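Local coordinates for protein alginate lyase (Paenibacillus sp. FPU-7, PDB 6KFN) that cleaves the polysaccharide alginate by beta-elimination, as an alginate lyase built on a parallel beta-helix, at residues 33-39 and 62-67; 2-8 and 22-28. All coordinates share one frame; numbering follows the deposited sequence.

Both contacts lie at the N-terminal end of the chain, on the same side of its centre, and their own centres are about 18 Å apart. Contact 2 (2-8 with 22-28) closes before contact 1 (33-39 with 62-67) opens, and strand 25-29 of contact 2 is followed in the chain by strand 34-36 of contact 1. They meet where Phe35 CZ of contact 1 packs 3.4 Å from Cys8 O of contact 2. Helix 11-19 serves both, its Leu14 touching Phe35 and Leu64 in one and Ile27 in the other. Neither contact contains a ligand of the two sodium ions, one held by Glu147, Glu182 and Asp185, the other by Tyr210, Asp212 and Gln242, much later in the sequence.

Contact 1. Residues 33-39 and 62-67; sequences VTFKGSF and AVLSGY
Phe35 is held by both its backbone polar atoms to strand 63-65: its N donates to Val63 O at 2.8 Å, almost straight at 174°, and its O receives Ser65 N at 2.9 Å. Val33 O accepts from Val63 N on one side of this pair, and Gly37 N donates to Ser65 O on the other, so four bonds join two parallel strands in register. The carbonyls also take softer CA-H...O contacts, the shortest from Lys36 CA to Ser65 O at 3.2 Å. On the side away from 33-39, Ala62, Leu64 and Gly66 make backbone bonds with Lys88 and Thr90 of strand 88-92, and Ser55 OG takes Ala62 N.

Ser65 OG lies anti to the backbone N (chi1 -179°), which brings it round to its own chain, where it donates to a lone pair of Gly66 O in the carbonyl plane at 2.8 Å. Lys36 runs out on the same face of the sheet; its CG lies 3.8 Å from Tyr67 CD1, and a bend at chi3 takes NZ to two waters. One of them bridges firmly to Tyr67 O, at 2.8 Å from water to oxygen; the other reaches that oxygen weakly. The Tyr67 ring lies with one face over Gly37 N, while Ser38 OG approaches its edge.

On the other face, Val63 O meets the edge of the Phe35 ring, whose CE1 touches Ala62 CB, and Leu64 CD2 packs 3.9 Å from Phe35 CB. Leu14 of helix 11-19 and Leu29 add to this apolar cluster. Equivalent strands hydrogen-bonded in parallel from one coil to the next, with apolar residues turned inward, are characteristic of the right-handed parallel beta-helix of the pectate lyase-like superfamily.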
# COMPACT_ATOMS: atom_id res chain seq x y z
N VAL A 33 -0.23 -2.52 -24.37
CA VAL A 33 -1.28 -3.50 -24.34
C VAL A 33 -1.95 -3.45 -22.98
O VAL A 33 -1.29 -3.34 -21.95
CB VAL A 33 -0.72 -4.89 -24.65
CG1 VAL A 33 -1.80 -5.95 -24.50
CG2 VAL A 33 -0.14 -4.92 -26.05
N THR A 34 -3.28 -3.57 -22.99
CA THR A 34 -4.09 -3.80 -21.81
C THR A 34 -4.46 -5.27 -21.76
O THR A 34 -5.10 -5.80 -22.66
CB THR A 34 -5.32 -2.88 -21.77
OG1 THR A 34 -4.89 -1.52 -21.67
CG2 THR A 34 -6.15 -3.20 -20.56
N PHE A 35 -4.05 -5.92 -20.69
CA PHE A 35 -4.31 -7.32 -20.40
C PHE A 35 -5.47 -7.38 -19.43
O PHE A 35 -5.33 -6.96 -18.29
CB PHE A 35 -3.08 -7.96 -19.75
CG PHE A 35 -1.83 -7.96 -20.62
CD1 PHE A 35 -1.06 -6.80 -20.78
CD2 PHE A 35 -1.43 -9.10 -21.30
CE1 PHE A 35 0.04 -6.79 -21.60
CE2 PHE A 35 -0.32 -9.10 -22.11
CZ PHE A 35 0.43 -7.96 -22.28
N LYS A 36 -6.63 -7.85 -19.89
CA LYS A 36 -7.82 -7.87 -19.06
C LYS A 36 -8.03 -9.26 -18.48
O LYS A 36 -8.07 -10.25 -19.21
CB LYS A 36 -9.04 -7.44 -19.85
CG LYS A 36 -10.20 -7.10 -18.94
CD LYS A 36 -11.33 -6.44 -19.68
CE LYS A 36 -11.08 -4.97 -19.94
NZ LYS A 36 -12.37 -4.35 -20.41
N GLY A 37 -8.15 -9.31 -17.16
CA GLY A 37 -8.29 -10.55 -16.46
C GLY A 37 -8.21 -10.30 -14.97
O GLY A 37 -7.97 -9.18 -14.50
N SER A 38 -8.34 -11.42 -14.26
CA SER A 38 -8.09 -11.50 -12.83
C SER A 38 -6.87 -12.40 -12.67
O SER A 38 -6.98 -13.61 -12.58
CB SER A 38 -9.30 -12.03 -12.08
OG SER A 38 -10.47 -11.31 -12.46
N PHE A 39 -5.69 -11.83 -12.75
CA PHE A 39 -4.47 -12.64 -12.91
C PHE A 39 -3.95 -13.12 -11.56
O PHE A 39 -4.00 -12.40 -10.58
CB PHE A 39 -3.44 -11.77 -13.61
CG PHE A 39 -3.88 -11.42 -15.01
CD1 PHE A 39 -3.99 -12.40 -15.98
CD2 PHE A 39 -4.19 -10.11 -15.33
CE1 PHE A 39 -4.46 -12.08 -17.25
CE2 PHE A 39 -4.67 -9.77 -16.59
CZ PHE A 39 -4.79 -10.77 -17.53
N ALA A 62 2.76 -1.68 -20.01
CA ALA A 62 1.66 -2.62 -20.03
C ALA A 62 0.71 -2.38 -18.86
O ALA A 62 1.14 -1.98 -17.77
CB ALA A 62 2.22 -4.05 -19.98
N VAL A 63 -0.56 -2.67 -19.10
CA VAL A 63 -1.63 -2.47 -18.13
C VAL A 63 -2.29 -3.80 -17.80
O VAL A 63 -2.69 -4.53 -18.71
CB VAL A 63 -2.71 -1.53 -18.68
CG1 VAL A 63 -3.83 -1.33 -17.65
CG2 VAL A 63 -2.13 -0.18 -19.11
N LEU A 64 -2.41 -4.10 -16.50
CA LEU A 64 -3.25 -5.19 -16.04
C LEU A 64 -4.57 -4.58 -15.58
O LEU A 64 -4.61 -3.81 -14.63
CB LEU A 64 -2.62 -5.97 -14.88
CG LEU A 64 -1.23 -6.52 -15.10
CD1 LEU A 64 -0.83 -7.39 -13.92
CD2 LEU A 64 -1.12 -7.28 -16.39
N SER A 65 -5.66 -4.91 -16.31
CA SER A 65 -6.98 -4.40 -15.97
C SER A 65 -7.89 -5.53 -15.52
O SER A 65 -7.90 -6.60 -16.15
CB SER A 65 -7.62 -3.74 -17.16
OG SER A 65 -8.91 -3.23 -16.79
N GLY A 66 -8.68 -5.31 -14.47
CA GLY A 66 -9.80 -6.20 -14.22
C GLY A 66 -10.94 -5.93 -15.18
O GLY A 66 -10.86 -5.11 -16.09
N TYR A 67 -12.04 -6.63 -14.93
CA TYR A 67 -13.24 -6.51 -15.74
C TYR A 67 -14.16 -5.39 -15.29
O TYR A 67 -14.97 -4.93 -16.10
CB TYR A 67 -14.04 -7.79 -15.67
CG TYR A 67 -13.27 -8.97 -16.18
CD1 TYR A 67 -13.11 -9.15 -17.55
CD2 TYR A 67 -12.74 -9.91 -15.32
CE1 TYR A 67 -12.44 -10.24 -18.05
CE2 TYR A 67 -12.05 -11.00 -15.79
CZ TYR A 67 -11.91 -11.18 -17.17
OH TYR A 67 -11.23 -12.26 -17.66
O HOH W 1 -12.86 -2.85 -17.80
O HOH W 2 -14.86 -5.37 -18.90

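Contact 2. Residues 2-8 and 22-28; sequences ATRTISC and KPGDDIV
Arg4 grips Asp25 side-on, one nitrogen to each carboxylate oxygen. Its CB starts 3.3 Å from Asp25 OD1, and CG and CD pass the same oxygen at longer range. A turn at chi3 (65°) then swings the guanidinium round, and Arg4 NE donates to Asp25 OD1 at 2.8 Å; OD1 lies in the guanidinium plane, whereas NE approaches it on the syn side, 33° out of the carboxylate plane. Arg4 NH2 reaches the syn lone pair of Asp25 OD2 at 2.9 Å, and NH1 bonds to Asn20. OD2 has a second donor, Lys22 N, coming from above the carboxylate plane, so the aspartate also braces the type II turn from Lys22 to Asp25. With an alanine in place of Arg4 the NE and NH2 donors are gone, and the Asp25 carboxylate would probably be left without its cationic mate, keeping Lys22 N on OD2.

Strands 4-8 and 25-28 pair in parallel and, with helix 11-19 between them in sequence, form a beta-alpha-beta unit at the N-terminal end of the beta-helix. Beyond the salt bridge, Ile6 CD1 packs on Asp25 CG at 3.7 Å and, more loosely, on Ile27 CG1. The other face carries Thr5 and Asp26, bridged by a water 2.6 Å from both Thr5 OG1 and Asp26 OD2, while Asp26 OD1 pairs with Arg54. Farther along, Ile6 N donates to Asp26 O and Cys8 N to Val28 O (2.9 Å), next to the Cys8-Cys13 disulfide that ties the strand to helix 11-19.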
# COMPACT_ATOMS: atom_id res chain seq x y z
N ALA A 2 17.72 -14.18 -16.71
CA ALA A 2 16.52 -14.98 -16.48
C ALA A 2 16.77 -16.40 -16.90
O ALA A 2 17.60 -16.64 -17.75
CB ALA A 2 15.36 -14.41 -17.27
N THR A 3 16.07 -17.34 -16.32
CA THR A 3 16.19 -18.71 -16.78
C THR A 3 15.36 -18.98 -18.02
O THR A 3 15.74 -19.81 -18.85
CB THR A 3 15.76 -19.59 -15.61
OG1 THR A 3 16.58 -19.32 -14.46
CG2 THR A 3 15.87 -21.07 -15.97
N ARG A 4 14.23 -18.31 -18.14
CA ARG A 4 13.30 -18.49 -19.26
C ARG A 4 12.59 -17.17 -19.49
O ARG A 4 12.18 -16.56 -18.51
CB ARG A 4 12.30 -19.57 -18.93
CG ARG A 4 11.38 -19.90 -20.03
CD ARG A 4 10.62 -21.21 -19.76
NE ARG A 4 9.72 -21.08 -18.60
CZ ARG A 4 8.65 -21.83 -18.43
NH1 ARG A 4 8.29 -22.73 -19.35
NH2 ARG A 4 7.89 -21.69 -17.33
N THR A 5 12.44 -16.76 -20.74
CA THR A 5 11.74 -15.54 -21.10
C THR A 5 10.43 -15.90 -21.79
O THR A 5 10.43 -16.71 -22.72
CB THR A 5 12.59 -14.67 -22.00
OG1 THR A 5 13.84 -14.38 -21.36
CG2 THR A 5 11.91 -13.37 -22.33
N ILE A 6 9.36 -15.30 -21.34
CA ILE A 6 8.04 -15.49 -21.92
C ILE A 6 7.51 -14.11 -22.29
O ILE A 6 7.23 -13.32 -21.39
CB ILE A 6 7.07 -16.26 -21.01
CG1 ILE A 6 7.72 -17.49 -20.34
CG2 ILE A 6 5.87 -16.67 -21.84
CD1 ILE A 6 8.44 -17.21 -19.01
N SER A 7 7.44 -13.82 -23.58
CA SER A 7 7.05 -12.49 -24.06
C SER A 7 5.57 -12.53 -24.41
O SER A 7 5.18 -13.25 -25.33
CB SER A 7 7.90 -12.15 -25.30
OG SER A 7 9.28 -12.10 -24.95
N CYS A 8 4.74 -11.79 -23.72
CA CYS A 8 3.30 -11.85 -23.96
C CYS A 8 2.72 -10.53 -24.41
O CYS A 8 3.03 -9.47 -23.86
CB CYS A 8 2.56 -12.28 -22.70
SG CYS A 8 2.78 -14.02 -22.26
N LYS A 22 7.59 -20.66 -13.25
CA LYS A 22 8.69 -21.37 -12.60
C LYS A 22 9.71 -20.37 -12.08
O LYS A 22 9.87 -19.28 -12.65
CB LYS A 22 9.39 -22.29 -13.62
CG LYS A 22 8.46 -23.34 -14.20
CD LYS A 22 9.18 -24.23 -15.20
CE LYS A 22 8.25 -25.24 -15.82
NZ LYS A 22 8.80 -25.90 -17.03
N PRO A 23 10.43 -20.72 -11.00
CA PRO A 23 11.55 -19.89 -10.56
C PRO A 23 12.43 -19.48 -11.73
O PRO A 23 12.82 -20.32 -12.56
CB PRO A 23 12.29 -20.78 -9.54
CG PRO A 23 11.18 -21.69 -9.02
CD PRO A 23 10.37 -21.99 -10.27
N GLY A 24 12.79 -18.19 -11.80
CA GLY A 24 13.65 -17.67 -12.84
C GLY A 24 12.94 -17.24 -14.11
O GLY A 24 13.57 -16.71 -15.02
N ASP A 25 11.63 -17.41 -14.18
CA ASP A 25 10.89 -16.93 -15.34
C ASP A 25 10.90 -15.40 -15.39
O ASP A 25 10.77 -14.73 -14.36
CB ASP A 25 9.45 -17.42 -15.35
CG ASP A 25 9.25 -18.84 -15.82
OD1 ASP A 25 10.23 -19.47 -16.31
OD2 ASP A 25 8.10 -19.30 -15.75
N ASP A 26 10.95 -14.86 -16.61
CA ASP A 26 10.82 -13.43 -16.90
C ASP A 26 9.65 -13.29 -17.87
O ASP A 26 9.80 -13.59 -19.05
CB ASP A 26 12.13 -12.93 -17.48
CG ASP A 26 12.23 -11.44 -17.61
OD1 ASP A 26 11.45 -10.72 -16.96
OD2 ASP A 26 13.16 -10.98 -18.35
N ILE A 27 8.51 -12.88 -17.33
CA ILE A 27 7.28 -12.70 -18.08
C ILE A 27 7.22 -11.22 -18.47
O ILE A 27 7.08 -10.35 -17.62
CB ILE A 27 6.06 -13.12 -17.26
CG1 ILE A 27 6.19 -14.57 -16.79
CG2 ILE A 27 4.79 -12.88 -18.07
CD1 ILE A 27 5.13 -14.96 -15.75
N VAL A 28 7.38 -10.97 -19.78
CA VAL A 28 7.64 -9.64 -20.30
C VAL A 28 6.44 -9.21 -21.13
O VAL A 28 6.14 -9.82 -22.16
CB VAL A 28 8.93 -9.59 -21.13
CG1 VAL A 28 9.22 -8.16 -21.55
CG2 VAL A 28 10.12 -10.19 -20.36
O HOH W 3 14.51 -12.09 -20.26